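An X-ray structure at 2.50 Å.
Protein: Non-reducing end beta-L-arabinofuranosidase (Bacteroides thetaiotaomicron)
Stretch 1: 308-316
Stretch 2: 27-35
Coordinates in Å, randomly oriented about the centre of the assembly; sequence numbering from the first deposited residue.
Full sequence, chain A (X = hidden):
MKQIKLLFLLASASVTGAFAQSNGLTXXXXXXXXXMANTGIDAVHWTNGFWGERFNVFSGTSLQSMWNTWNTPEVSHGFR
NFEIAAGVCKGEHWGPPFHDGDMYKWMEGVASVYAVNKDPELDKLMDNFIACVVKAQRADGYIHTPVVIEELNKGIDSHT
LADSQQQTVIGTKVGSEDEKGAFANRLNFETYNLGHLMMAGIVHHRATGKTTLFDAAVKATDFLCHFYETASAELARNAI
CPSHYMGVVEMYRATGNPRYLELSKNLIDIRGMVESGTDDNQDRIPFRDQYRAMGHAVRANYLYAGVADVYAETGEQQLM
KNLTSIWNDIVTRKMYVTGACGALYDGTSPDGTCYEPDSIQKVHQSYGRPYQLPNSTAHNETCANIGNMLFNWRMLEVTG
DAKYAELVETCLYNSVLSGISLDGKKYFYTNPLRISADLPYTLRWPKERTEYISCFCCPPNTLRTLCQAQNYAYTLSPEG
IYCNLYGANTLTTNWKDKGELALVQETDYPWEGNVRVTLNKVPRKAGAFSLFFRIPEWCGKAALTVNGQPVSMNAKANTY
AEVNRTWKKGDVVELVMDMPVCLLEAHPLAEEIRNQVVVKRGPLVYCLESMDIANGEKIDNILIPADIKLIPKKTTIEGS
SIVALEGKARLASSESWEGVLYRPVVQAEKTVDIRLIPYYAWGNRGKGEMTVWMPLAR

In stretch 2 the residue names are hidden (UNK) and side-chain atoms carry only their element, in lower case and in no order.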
ATOM      1  N   ALA A 308      -9.889  -7.143 -10.327  1.00 47.56           N
ATOM      2  CA  ALA A 308      -8.681  -7.387 -11.087  1.00 46.96           C
ATOM      3  C   ALA A 308      -8.269  -8.820 -10.951  1.00 48.06           C
ATOM      4  O   ALA A 308      -7.858  -9.450 -11.917  1.00 46.91           O
ATOM      5  CB  ALA A 308      -7.570  -6.490 -10.624  1.00 46.68           C
ATOM      6  N   ASP A 309      -8.408  -9.336  -9.738  1.00 50.85           N
ATOM      7  CA  ASP A 309      -8.210 -10.762  -9.477  1.00 50.81           C
ATOM      8  C   ASP A 309      -9.160 -11.674 -10.275  1.00 51.68           C
ATOM      9  O   ASP A 309      -8.727 -12.690 -10.823  1.00 53.12           O
ATOM     10  CB  ASP A 309      -8.280 -11.047  -7.967  1.00 50.14           C
ATOM     11  CG  ASP A 309      -6.924 -10.987  -7.305  1.00 50.02           C
ATOM     12  OD1 ASP A 309      -5.913 -11.169  -8.018  1.00 47.57           O
ATOM     13  OD2 ASP A 309      -6.870 -10.788  -6.072  1.00 51.61           O
ATOM     14  N   VAL A 310     -10.434 -11.306 -10.389  1.00 53.36           N
ATOM     15  CA  VAL A 310     -11.351 -12.065 -11.258  1.00 53.06           C
ATOM     16  C   VAL A 310     -10.931 -11.921 -12.705  1.00 54.35           C
ATOM     17  O   VAL A 310     -10.884 -12.931 -13.423  1.00 55.22           O
ATOM     18  CB  VAL A 310     -12.828 -11.681 -11.071  1.00 52.77           C
ATOM     19  CG1 VAL A 310     -13.717 -12.307 -12.164  1.00 51.84           C
ATOM     20  CG2 VAL A 310     -13.273 -12.110  -9.670  1.00 52.95           C
ATOM     21  N   TYR A 311     -10.567 -10.700 -13.118  1.00 54.92           N
ATOM     22  CA  TYR A 311     -10.097 -10.490 -14.493  1.00 54.52           C
ATOM     23  C   TYR A 311      -8.896 -11.384 -14.822  1.00 53.65           C
ATOM     24  O   TYR A 311      -8.831 -11.950 -15.905  1.00 53.95           O
ATOM     25  CB  TYR A 311      -9.773  -9.024 -14.796  1.00 55.48           C
ATOM     26  CG  TYR A 311      -9.181  -8.921 -16.162  1.00 57.44           C
ATOM     27  CD1 TYR A 311      -9.994  -8.933 -17.299  1.00 59.37           C
ATOM     28  CD2 TYR A 311      -7.791  -8.938 -16.336  1.00 58.43           C
ATOM     29  CE1 TYR A 311      -9.435  -8.903 -18.576  1.00 61.30           C
ATOM     30  CE2 TYR A 311      -7.226  -8.906 -17.596  1.00 59.65           C
ATOM     31  CZ  TYR A 311      -8.039  -8.885 -18.701  1.00 62.22           C
ATOM     32  OH  TYR A 311      -7.412  -8.862 -19.902  1.00 66.11           O
ATOM     33  N   ALA A 312      -7.965 -11.524 -13.878  1.00 53.55           N
ATOM     34  CA  ALA A 312      -6.788 -12.382 -14.075  1.00 54.73           C
ATOM     35  C   ALA A 312      -7.144 -13.797 -14.521  1.00 54.84           C
ATOM     36  O   ALA A 312      -6.379 -14.419 -15.248  1.00 52.09           O
ATOM     37  CB  ALA A 312      -5.970 -12.463 -12.799  1.00 53.90           C
ATOM     38  N   GLU A 313      -8.295 -14.276 -14.044  1.00 54.79           N
ATOM     39  CA  GLU A 313      -8.778 -15.617 -14.305  1.00 55.09           C
ATOM     40  C   GLU A 313      -9.717 -15.683 -15.492  1.00 54.20           C
ATOM     41  O   GLU A 313      -9.621 -16.633 -16.247  1.00 55.50           O
ATOM     42  CB  GLU A 313      -9.479 -16.204 -13.050  1.00 55.69           C
ATOM     43  CG  GLU A 313      -8.698 -16.055 -11.739  1.00 54.84           C
ATOM     44  CD  GLU A 313      -7.278 -16.625 -11.792  1.00 56.74           C
ATOM     45  OE1 GLU A 313      -7.037 -17.618 -12.553  1.00 57.76           O
ATOM     46  OE2 GLU A 313      -6.397 -16.094 -11.052  1.00 55.86           O
ATOM     47  N   THR A 314     -10.618 -14.707 -15.658  1.00 53.34           N
ATOM     48  CA  THR A 314     -11.689 -14.770 -16.712  1.00 53.58           C
ATOM     49  C   THR A 314     -11.405 -14.095 -18.076  1.00 54.16           C
ATOM     50  O   THR A 314     -12.067 -14.408 -19.077  1.00 52.79           O
ATOM     51  CB  THR A 314     -13.049 -14.194 -16.203  1.00 53.67           C
ATOM     52  OG1 THR A 314     -12.977 -12.762 -16.062  1.00 51.80           O
ATOM     53  CG2 THR A 314     -13.471 -14.845 -14.869  1.00 52.88           C
ATOM     54  N   GLY A 315     -10.476 -13.132 -18.094  1.00 56.20           N
ATOM     55  CA  GLY A 315     -10.136 -12.371 -19.295  1.00 55.92           C
ATOM     56  C   GLY A 315     -11.264 -11.569 -19.894  1.00 57.27           C
ATOM     57  O   GLY A 315     -11.198 -11.223 -21.060  1.00 61.72           O
ATOM     58  N   GLU A 316     -12.290 -11.245 -19.098  1.00 58.23           N
ATOM     59  CA  GLU A 316     -13.453 -10.479 -19.573  1.00 56.82           C
ATOM     60  C   GLU A 316     -13.043  -9.041 -19.793  1.00 56.94           C
ATOM     61  O   GLU A 316     -12.866  -8.298 -18.857  1.00 56.31           O
ATOM     62  CB  GLU A 316     -14.612 -10.549 -18.568  1.00 55.73           C
ATOM     63  CG  GLU A 316     -15.969 -10.051 -19.118  1.00 56.63           C
ATOM     64  CD  GLU A 316     -17.005  -9.819 -18.020  1.00 55.47           C
ATOM     65  OE1 GLU A 316     -16.676 -10.198 -16.865  1.00 54.56           O
ATOM     66  OE2 GLU A 316     -18.113  -9.269 -18.294  1.00 52.92           O
ATOM     67  N   UNK A  27      -0.655 -15.674  -5.951  1.00 56.74           N
ATOM     68  CA  UNK A  27      -0.174 -16.565  -6.940  1.00 56.90           C
ATOM     69  C   UNK A  27      -0.978 -16.532  -8.236  1.00 56.60           C
ATOM     70  O   UNK A  27      -1.859 -17.366  -8.440  1.00 60.73           O
ATOM     71  c   UNK A  27      -0.220 -17.942  -6.322  1.00 59.03           C
ATOM     72  o   UNK A  27       1.193 -18.589  -8.071  1.00 60.88           O
ATOM     73  o   UNK A  27       0.118 -20.157  -6.926  1.00 64.09           O
ATOM     74  c   UNK A  27       0.411 -18.968  -7.175  1.00 60.48           C
ATOM     75  N   UNK A  28      -0.630 -15.609  -9.135  1.00 54.82           N
ATOM     76  CA  UNK A  28      -1.184 -15.572 -10.500  1.00 53.98           C
ATOM     77  C   UNK A  28      -0.402 -16.485 -11.489  1.00 55.22           C
ATOM     78  O   UNK A  28      -0.503 -16.356 -12.704  1.00 52.20           O
ATOM     79  c   UNK A  28      -1.235 -14.121 -11.003  1.00 53.71           C
ATOM     80  c   UNK A  28      -2.136 -13.259 -10.144  1.00 53.99           C
ATOM     81  s   UNK A  28      -2.505 -11.553 -10.596  1.00 56.95           S
ATOM     82  c   UNK A  28      -2.736 -11.719 -12.333  1.00 58.03           C
ATOM     83  N   UNK A  29       0.343 -17.449 -10.962  1.00 57.97           N
ATOM     84  CA  UNK A  29       1.222 -18.270 -11.774  1.00 60.33           C
ATOM     85  C   UNK A  29       0.487 -19.165 -12.788  1.00 60.99           C
ATOM     86  O   UNK A  29       1.029 -19.434 -13.838  1.00 60.11           O
ATOM     87  o   UNK A  29       1.309 -20.004 -10.108  1.00 61.40           O
ATOM     88  c   UNK A  29       2.106 -19.100 -10.856  1.00 60.68           C
ATOM     89  N   UNK A  30      -0.739 -19.590 -12.467  1.00 65.23           N
ATOM     90  CA  UNK A  30      -1.628 -20.343 -13.386  1.00 66.02           C
ATOM     91  C   UNK A  30      -2.713 -19.483 -14.029  1.00 63.28           C
ATOM     92  O   UNK A  30      -3.566 -20.010 -14.736  1.00 62.22           O
ATOM     93  n   UNK A  30       0.688 -23.073 -12.418  1.00 81.00           N
ATOM     94  c   UNK A  30      -2.375 -21.471 -12.647  1.00 68.12           C
ATOM     95  c   UNK A  30      -0.634 -23.289 -12.501  1.00 79.18           C
ATOM     96  c   UNK A  30      -1.540 -22.347 -11.732  1.00 73.80           C
ATOM     97  o   UNK A  30      -1.117 -24.200 -13.164  1.00 82.48           O
ATOM     98  N   UNK A  31      -2.720 -18.184 -13.771  1.00 60.58           N
ATOM     99  CA  UNK A  31      -3.852 -17.362 -14.183  1.00 62.37           C
ATOM    100  C   UNK A  31      -3.762 -17.078 -15.681  1.00 62.74           C
ATOM    101  O   UNK A  31      -2.733 -16.641 -16.137  1.00 65.18           O
ATOM    102  c   UNK A  31      -3.888 -16.077 -13.358  1.00 61.32           C
ATOM    103  o   UNK A  31      -4.076 -16.402 -11.994  1.00 60.53           O
ATOM    104  N   UNK A  32      -4.826 -17.330 -16.438  1.00 65.22           N
ATOM    105  CA  UNK A  32      -4.736 -17.379 -17.906  1.00 68.73           C
ATOM    106  C   UNK A  32      -4.424 -16.046 -18.557  1.00 65.78           C
ATOM    107  O   UNK A  32      -3.855 -16.029 -19.629  1.00 63.98           O
ATOM    108  c   UNK A  32      -7.979 -19.184 -17.543  1.00100.03           C
ATOM    109  c   UNK A  32      -6.034 -17.897 -18.517  1.00 79.34           C
ATOM    110  n   UNK A  32     -10.222 -21.935 -16.497  1.00112.14           N
ATOM    111  n   UNK A  32     -10.707 -19.681 -16.680  1.00106.29           N
ATOM    112  c   UNK A  32      -9.829 -20.693 -16.792  1.00111.00           C
ATOM    113  c   UNK A  32      -6.514 -19.249 -17.981  1.00 91.01           C
ATOM    114  n   UNK A  32      -8.563 -20.488 -17.192  1.00108.96           N
ATOM    115  N   UNK A  33      -4.812 -14.937 -17.919  1.00 63.29           N
ATOM    116  CA  UNK A  33      -4.613 -13.591 -18.467  1.00 60.88           C
ATOM    117  C   UNK A  33      -3.754 -12.747 -17.534  1.00 60.80           C
ATOM    118  O   UNK A  33      -3.871 -11.526 -17.485  1.00 63.50           O
ATOM    119  c   UNK A  33      -7.773 -14.693 -18.812  1.00 56.38           C
ATOM    120  o   UNK A  33      -9.585 -16.136 -21.619  1.00 55.33           O
ATOM    121  c   UNK A  33      -8.727 -15.372 -20.911  1.00 55.55           C
ATOM    122  c   UNK A  33      -6.945 -13.767 -19.468  1.00 58.35           C
ATOM    123  c   UNK A  33      -8.663 -15.494 -19.528  1.00 55.27           C
ATOM    124  c   UNK A  33      -7.035 -13.667 -20.865  1.00 57.63           C
ATOM    125  c   UNK A  33      -7.929 -14.461 -21.587  1.00 57.34           C
ATOM    126  c   UNK A  33      -5.970 -12.918 -18.695  1.00 60.72           C
ATOM    127  N   UNK A  34      -2.883 -13.395 -16.782  1.00 59.19           N
ATOM    128  CA  UNK A  34      -1.874 -12.695 -16.039  1.00 59.18           C
ATOM    129  C   UNK A  34      -0.669 -12.625 -16.955  1.00 61.49           C
ATOM    130  O   UNK A  34      -0.571 -13.407 -17.905  1.00 62.15           O
ATOM    131  c   UNK A  34      -1.533 -13.461 -14.780  1.00 59.10           C
ATOM    132  N   UNK A  35       0.225 -11.686 -16.673  1.00 61.64           N
ATOM    133  CA  UNK A  35       1.491 -11.545 -17.390  1.00 64.80           C
ATOM    134  C   UNK A  35       2.709 -11.748 -16.507  1.00 61.76           C
ATOM    135  O   UNK A  35       3.774 -12.147 -16.990  1.00 56.74           O
ATOM    136  n   UNK A  35      -0.011  -8.977 -22.503  1.00 87.99           N
ATOM    137  c   UNK A  35       1.544 -10.170 -18.051  1.00 70.77           C
ATOM    138  c   UNK A  35       0.272  -9.888 -18.836  1.00 76.49           C
ATOM    139  c   UNK A  35       0.488  -9.071 -20.100  1.00 80.84           C
ATOM    140  c   UNK A  35      -0.370  -9.640 -21.228  1.00 84.39           C
TER

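Position 27 carries two side-chain carbons, the second bearing two oxygens, and touches nothing on stretch 1. This is a carboxylate one carbon from CB, D27. Its OD1 accepts a hydrogen bond from the backbone N of position 29 at 3.2 Å, tying down the start of the segment.

Position 28 has an unbranched chain of two carbons, a sulfur and a terminal carbon, which identifies M28. Although its CA-to-CB bond points sideways, the flexible chain brings CE to 3.4 Å from A312 CB, an apolar contact in a buried setting.

Position 29 has one carbon and one oxygen and lies out of reach of stretch 1. It is S29, whose OG donates a very short hydrogen bond, 2.5 Å, to D27 OD1; a short hydroxyl side chain can fold back in this way.

At position 30 three carbons lead to one oxygen and one nitrogen, the amide of Q30. Its end leads away from the helix, and a polar, uncharged group suits this exposed site.

Position 31 again has one carbon and one oxygen, but its CB points toward stretch 1, and the oxygen lies 2.5 Å from E313 OE2. The residue is S31, with OG as donor to E313 OE2. It closes a type I turn begun at M28, its N bonding to M28 O at 3.1 Å.

Position 32 shows three carbons, a nitrogen and a carbon carrying two further nitrogens: the guanidinium of R32. The long chain lets NH1 donate to E313 O at 3.3 Å, with that oxygen near the guanidinium plane, where its N-H groups point.

Position 33 has one carbon and a six-carbon ring bearing an oxygen, hence Y33. G315 CA sits 3.3 Å from the centroid of the Y33 ring, nearly along its normal, a CH-pi contact. G315 has positive phi, and an ideal CB there would come within 2.3 Å of Y33 CZ, so glycine fits on both counts.

Position 34 has a single side-chain carbon, A34, pointing sideways. Its N closes a second type I turn through a weak 3.3 Å bond to S31 O.

Position 35 has four carbons in a row ending in nitrogen, K35; this charged chain is exposed and makes no contact with stretch 1.

The contact thus joins two consecutive turns to the end of a helix. Y33 N donates to A312 O at 3.1 Å, S31 and R32 bind the side chain and backbone of E313, and M28 and Y33 pack against A312 and G315.

Stretch 2 27-35: DMSQSRYAK
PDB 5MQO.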